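PDB 2E7V: transmembrane protease from Mus musculus, which probably cleaves peptide bonds as a membrane-bound serine protease, represented here by its non-catalytic SEA domain. Local coordinates for residues N84-V87 / M88-R91; S34-I37 / E38-T42. All coordinates share one frame; numbering follows the deposited sequence.

Interaction 1: residues N84-V87 / M88-R91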
loop_
_atom_site.group_PDB
_atom_site.type_symbol
_atom_site.label_atom_id
_atom_site.label_comp_id
_atom_site.label_asym_id
_atom_site.label_seq_id
_atom_site.Cartn_x
_atom_site.Cartn_y
_atom_site.Cartn_z
ATOM N N ASN A 84 4.415 19.607 11.566
ATOM C CA ASN A 84 3.138 19.033 11.970
ATOM C C ASN A 84 2.897 17.669 11.333
ATOM O O ASN A 84 3.078 17.486 10.128
ATOM C CB ASN A 84 1.988 19.964 11.583
ATOM C CG ASN A 84 0.630 19.376 11.916
ATOM O OD1 ASN A 84 -0.385 19.780 11.360
ATOM N ND2 ASN A 84 0.607 18.420 12.838
ATOM N N ARG A 85 2.472 16.713 12.145
ATOM C CA ARG A 85 2.197 15.381 11.631
ATOM C C ARG A 85 0.862 15.377 10.892
ATOM O O ARG A 85 0.606 14.505 10.065
ATOM C CB ARG A 85 2.192 14.362 12.774
ATOM C CG ARG A 85 1.402 14.769 14.001
ATOM C CD ARG A 85 1.348 13.603 14.979
ATOM N NE ARG A 85 0.631 13.900 16.216
ATOM C CZ ARG A 85 -0.254 13.078 16.774
ATOM N NH1 ARG A 85 -0.536 11.916 16.202
ATOM N NH2 ARG A 85 -0.848 13.409 17.911
ATOM N N LYS A 86 0.020 16.364 11.190
ATOM C CA LYS A 86 -1.286 16.500 10.548
ATOM C C LYS A 86 -1.091 16.977 9.109
ATOM O O LYS A 86 -1.751 16.497 8.185
ATOM C CB LYS A 86 -2.151 17.518 11.298
ATOM C CG LYS A 86 -2.463 17.166 12.749
ATOM C CD LYS A 86 -3.538 16.083 12.877
ATOM C CE LYS A 86 -3.012 14.692 12.547
ATOM N NZ LYS A 86 -1.902 14.299 13.463
ATOM N N VAL A 87 -0.175 17.924 8.932
ATOM C CA VAL A 87 0.126 18.469 7.619
ATOM C C VAL A 87 0.671 17.384 6.700
ATOM O O VAL A 87 0.164 17.177 5.599
ATOM C CB VAL A 87 1.165 19.591 7.720
ATOM C CG1 VAL A 87 1.535 20.097 6.323
ATOM C CG2 VAL A 87 0.612 20.715 8.565
ATOM N N MET A 88 1.706 16.688 7.164
ATOM C CA MET A 88 2.311 15.623 6.370
ATOM C C MET A 88 1.247 14.598 5.991
ATOM O O MET A 88 1.238 14.069 4.878
ATOM C CB MET A 88 3.424 14.948 7.170
ATOM C CG MET A 88 4.172 13.859 6.423
ATOM S SD MET A 88 4.953 14.446 4.918
ATOM C CE MET A 88 5.749 15.960 5.495
ATOM N N LYS A 89 0.340 14.330 6.926
ATOM C CA LYS A 89 -0.725 13.367 6.699
ATOM C C LYS A 89 -1.629 13.727 5.527
ATOM O O LYS A 89 -1.917 12.878 4.695
ATOM C CB LYS A 89 -1.547 13.208 7.976
ATOM C CG LYS A 89 -2.682 12.211 7.897
ATOM C CD LYS A 89 -3.136 11.933 9.326
ATOM C CE LYS A 89 -4.410 11.138 9.405
ATOM N NZ LYS A 89 -4.793 10.990 10.844
ATOM N N THR A 90 -2.075 14.978 5.460
ATOM C CA THR A 90 -2.955 15.427 4.379
ATOM C C THR A 90 -2.280 15.313 3.016
ATOM O O THR A 90 -2.939 15.031 2.018
ATOM C CB THR A 90 -3.419 16.896 4.599
ATOM O OG1 THR A 90 -2.276 17.747 4.761
ATOM C CG2 THR A 90 -4.287 16.989 5.847
ATOM N N ARG A 91 -0.969 15.534 2.976
ATOM C CA ARG A 91 -0.227 15.419 1.724
ATOM C C ARG A 91 -0.155 13.947 1.336
ATOM O O ARG A 91 -0.278 13.583 0.163
ATOM C CB ARG A 91 1.202 15.968 1.883
ATOM C CG ARG A 91 1.301 17.426 2.336
ATOM C CD ARG A 91 2.767 17.805 2.620
ATOM N NE ARG A 91 3.603 17.697 1.421
ATOM C CZ ARG A 91 4.932 17.784 1.418
ATOM N NH1 ARG A 91 5.595 17.974 2.553
ATOM N NH2 ARG A 91 5.600 17.684 0.278
#
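Val-87 O takes two donors from the next turn of helix 85-96. Thr-90 OG1 gives it the short bond, 2.6 Å, and Arg-91 N reaches it at 3.3 Å. The threonine hydroxyl can turn back on this carbonyl because it stands between its own backbone N and carbonyl carbon (chi1 55°). The other backbone bonds are less even: Thr-90 N sits 3.1 Å from Lys-86 O, while Met-88 N to Asn-84 O, at 3.4 Å, is weak. Lys-89 N bonds to Arg-85 O, an oxygen that also accepts a hydrogen bond from Tyr-7 OH of strand 4-14. This is the start of the second helix of a ferredoxin-like beta-alpha-beta-beta-alpha-beta fold, and buried Met-88 turns to Tyr-5 and Tyr-7 on strand 4-14 and to Leu-50. Among the side chains, Lys-86 CE approaches Lys-89 CD to 4.2 Å along the exposed flank. Lys-86 NZ and Lys-89 NZ stay 5.1 Å apart, a mildly unfavourable pairing of like charges, if both are protonated. Arg-91 lays CG 3.5 Å from Val-87 O, and its guanidinium forms a salt bridge with Glu-53.

Interaction 2: residues S34-I37 / E38-T42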
loop_
_atom_site.group_PDB
_atom_site.type_symbol
_atom_site.label_atom_id
_atom_site.label_comp_id
_atom_site.label_asym_id
_atom_site.label_seq_id
_atom_site.Cartn_x
_atom_site.Cartn_y
_atom_site.Cartn_z
ATOM N N SER A 34 4.661 -8.863 -0.791
ATOM C CA SER A 34 5.114 -7.727 0.017
ATOM C C SER A 34 6.010 -6.804 -0.798
ATOM O O SER A 34 5.942 -5.581 -0.676
ATOM C CB SER A 34 5.885 -8.213 1.252
ATOM O OG SER A 34 4.994 -8.695 2.237
ATOM N N GLU A 35 6.842 -7.403 -1.639
ATOM C CA GLU A 35 7.760 -6.649 -2.478
ATOM C C GLU A 35 7.001 -5.853 -3.539
ATOM O O GLU A 35 7.354 -4.713 -3.829
ATOM C CB GLU A 35 8.755 -7.611 -3.131
ATOM C CG GLU A 35 9.682 -6.988 -4.144
ATOM C CD GLU A 35 10.655 -8.006 -4.699
ATOM O OE1 GLU A 35 11.524 -8.480 -3.929
ATOM O OE2 GLU A 35 10.541 -8.340 -5.900
ATOM N N ARG A 36 5.955 -6.451 -4.108
ATOM C CA ARG A 36 5.151 -5.777 -5.129
ATOM C C ARG A 36 4.429 -4.577 -4.515
ATOM O O ARG A 36 4.385 -3.485 -5.098
ATOM C CB ARG A 36 4.136 -6.754 -5.734
ATOM C CG ARG A 36 3.100 -6.124 -6.673
ATOM C CD ARG A 36 3.744 -5.339 -7.816
ATOM N NE ARG A 36 2.759 -4.655 -8.663
ATOM C CZ ARG A 36 3.062 -3.651 -9.487
ATOM N NH1 ARG A 36 4.311 -3.220 -9.575
ATOM N NH2 ARG A 36 2.115 -3.054 -10.208
ATOM N N ILE A 37 3.866 -4.788 -3.331
ATOM C CA ILE A 37 3.158 -3.733 -2.614
ATOM C C ILE A 37 4.110 -2.579 -2.264
ATOM O O ILE A 37 3.756 -1.397 -2.415
ATOM C CB ILE A 37 2.486 -4.313 -1.334
ATOM C CG1 ILE A 37 1.297 -5.190 -1.747
ATOM C CG2 ILE A 37 2.020 -3.178 -0.411
ATOM C CD1 ILE A 37 0.743 -6.058 -0.640
ATOM N N GLU A 38 5.319 -2.918 -1.821
ATOM C CA GLU A 38 6.324 -1.904 -1.471
ATOM C C GLU A 38 6.787 -1.114 -2.701
ATOM O O GLU A 38 7.029 0.096 -2.628
ATOM C CB GLU A 38 7.527 -2.571 -0.780
ATOM C CG GLU A 38 7.227 -2.980 0.666
ATOM C CD GLU A 38 8.229 -3.966 1.252
ATOM O OE1 GLU A 38 7.983 -4.447 2.385
ATOM O OE2 GLU A 38 9.255 -4.257 0.587
ATOM N N ALA A 39 6.897 -1.805 -3.832
ATOM C CA ALA A 39 7.308 -1.169 -5.076
ATOM C C ALA A 39 6.240 -0.198 -5.555
ATOM O O ALA A 39 6.552 0.889 -6.041
ATOM C CB ALA A 39 7.551 -2.225 -6.140
ATOM N N MET A 40 4.982 -0.601 -5.427
ATOM C CA MET A 40 3.855 0.218 -5.851
ATOM C C MET A 40 3.794 1.511 -5.055
ATOM O O MET A 40 3.671 2.599 -5.623
ATOM C CB MET A 40 2.540 -0.563 -5.704
ATOM C CG MET A 40 2.388 -1.703 -6.729
ATOM S SD MET A 40 0.830 -2.595 -6.611
ATOM C CE MET A 40 -0.295 -1.293 -7.103
ATOM N N ILE A 41 3.870 1.393 -3.737
ATOM C CA ILE A 41 3.823 2.564 -2.869
ATOM C C ILE A 41 5.023 3.467 -3.154
ATOM O O ILE A 41 4.877 4.694 -3.261
ATOM C CB ILE A 41 3.798 2.143 -1.376
ATOM C CG1 ILE A 41 2.444 1.501 -1.053
ATOM C CG2 ILE A 41 4.036 3.353 -0.474
ATOM C CD1 ILE A 41 2.400 0.804 0.306
ATOM N N THR A 42 6.197 2.865 -3.304
ATOM C CA THR A 42 7.414 3.632 -3.583
ATOM C C THR A 42 7.277 4.409 -4.896
ATOM O O THR A 42 7.596 5.598 -4.953
ATOM C CB THR A 42 8.658 2.711 -3.655
ATOM O OG1 THR A 42 8.829 2.043 -2.393
ATOM C CG2 THR A 42 9.924 3.522 -3.964
#
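Arg-36 and Met-40, one turn apart on helix 28-46, make the main side-chain contact. The methionine comes over one face of the guanidinium: Met-40 CG lies 3.4 Å from Arg-36 CZ, centred above the flat group, and Met-40 SD stands 3.5 Å from Arg-36 NE. The arginine leaves its backbone with CG opposite N, then bends at chi2 (55°), which swings the guanidinium along the helix and over the thioether chain. Met-40 CG is also close to the backbone, 3.1 Å from Arg-36 O.

An apolar pair lies on the buried side, where Ile-37 and Ile-41 run side by side in the same direction, with Ile-37 CG2 4.1 Å from Ile-41 CD1. Both pack on Ile-107 of strand 106-107, and strand 68-78 is met by Ile-37 at Ala-71 and by Ile-41 at Val-73. Here the first helix of the ferredoxin-like SEA fold lies against its sheet.

Polar contacts follow the backbone. Regular i to i+4 bonds run from Glu-38 N to Ser-34 O through Ile-41 N to Ile-37 O. The extended Glu-38 chain passes along the previous turn, its CG 3.2 Å from Ser-34 O, and its OE1 accepts from Val-59 N of strand 54-65. Ser-34 OG is hydrogen-bonded to Tyr-30 O. Further along, Thr-42 OG1 donates to Glu-38 O at 2.7 Å, from the opposite face of the carbonyl plane to Thr-42 N.

Chemically, the helix divides its labour: isoleucines face the sheet, a carboxylate ties the helix to a strand backbone, and on the more exposed flank the arginine rests its flat cation on methionine carbon and sulfur, a dispersion contact over the face, which does not use the in-plane N-H groups.

How the interactions relate
Interaction 2 lies on the first helix, 28-46, about 7 Å from the centre of the chain to its own centre, whereas interaction 1 opens the second, 85-96, some 18 Å out. Their centres are 22 Å apart and their nearest atoms about 11 Å, without touching. The sheet joins them: residues 34-42 pack on strands 54-65, 68-78 and 106-107, while helix residues of interaction 1 pack on strand 4-14. After the first helix, Leu-50 touches Met-88 and Arg-91, and Glu-53 pairs with Arg-91. In both contacts a threonine hydroxyl bonds to a carbonyl one turn back, three residues away in interaction 1 and four in interaction 2. The fragment is the SEA domain, so neither contact can be placed against the protease active site.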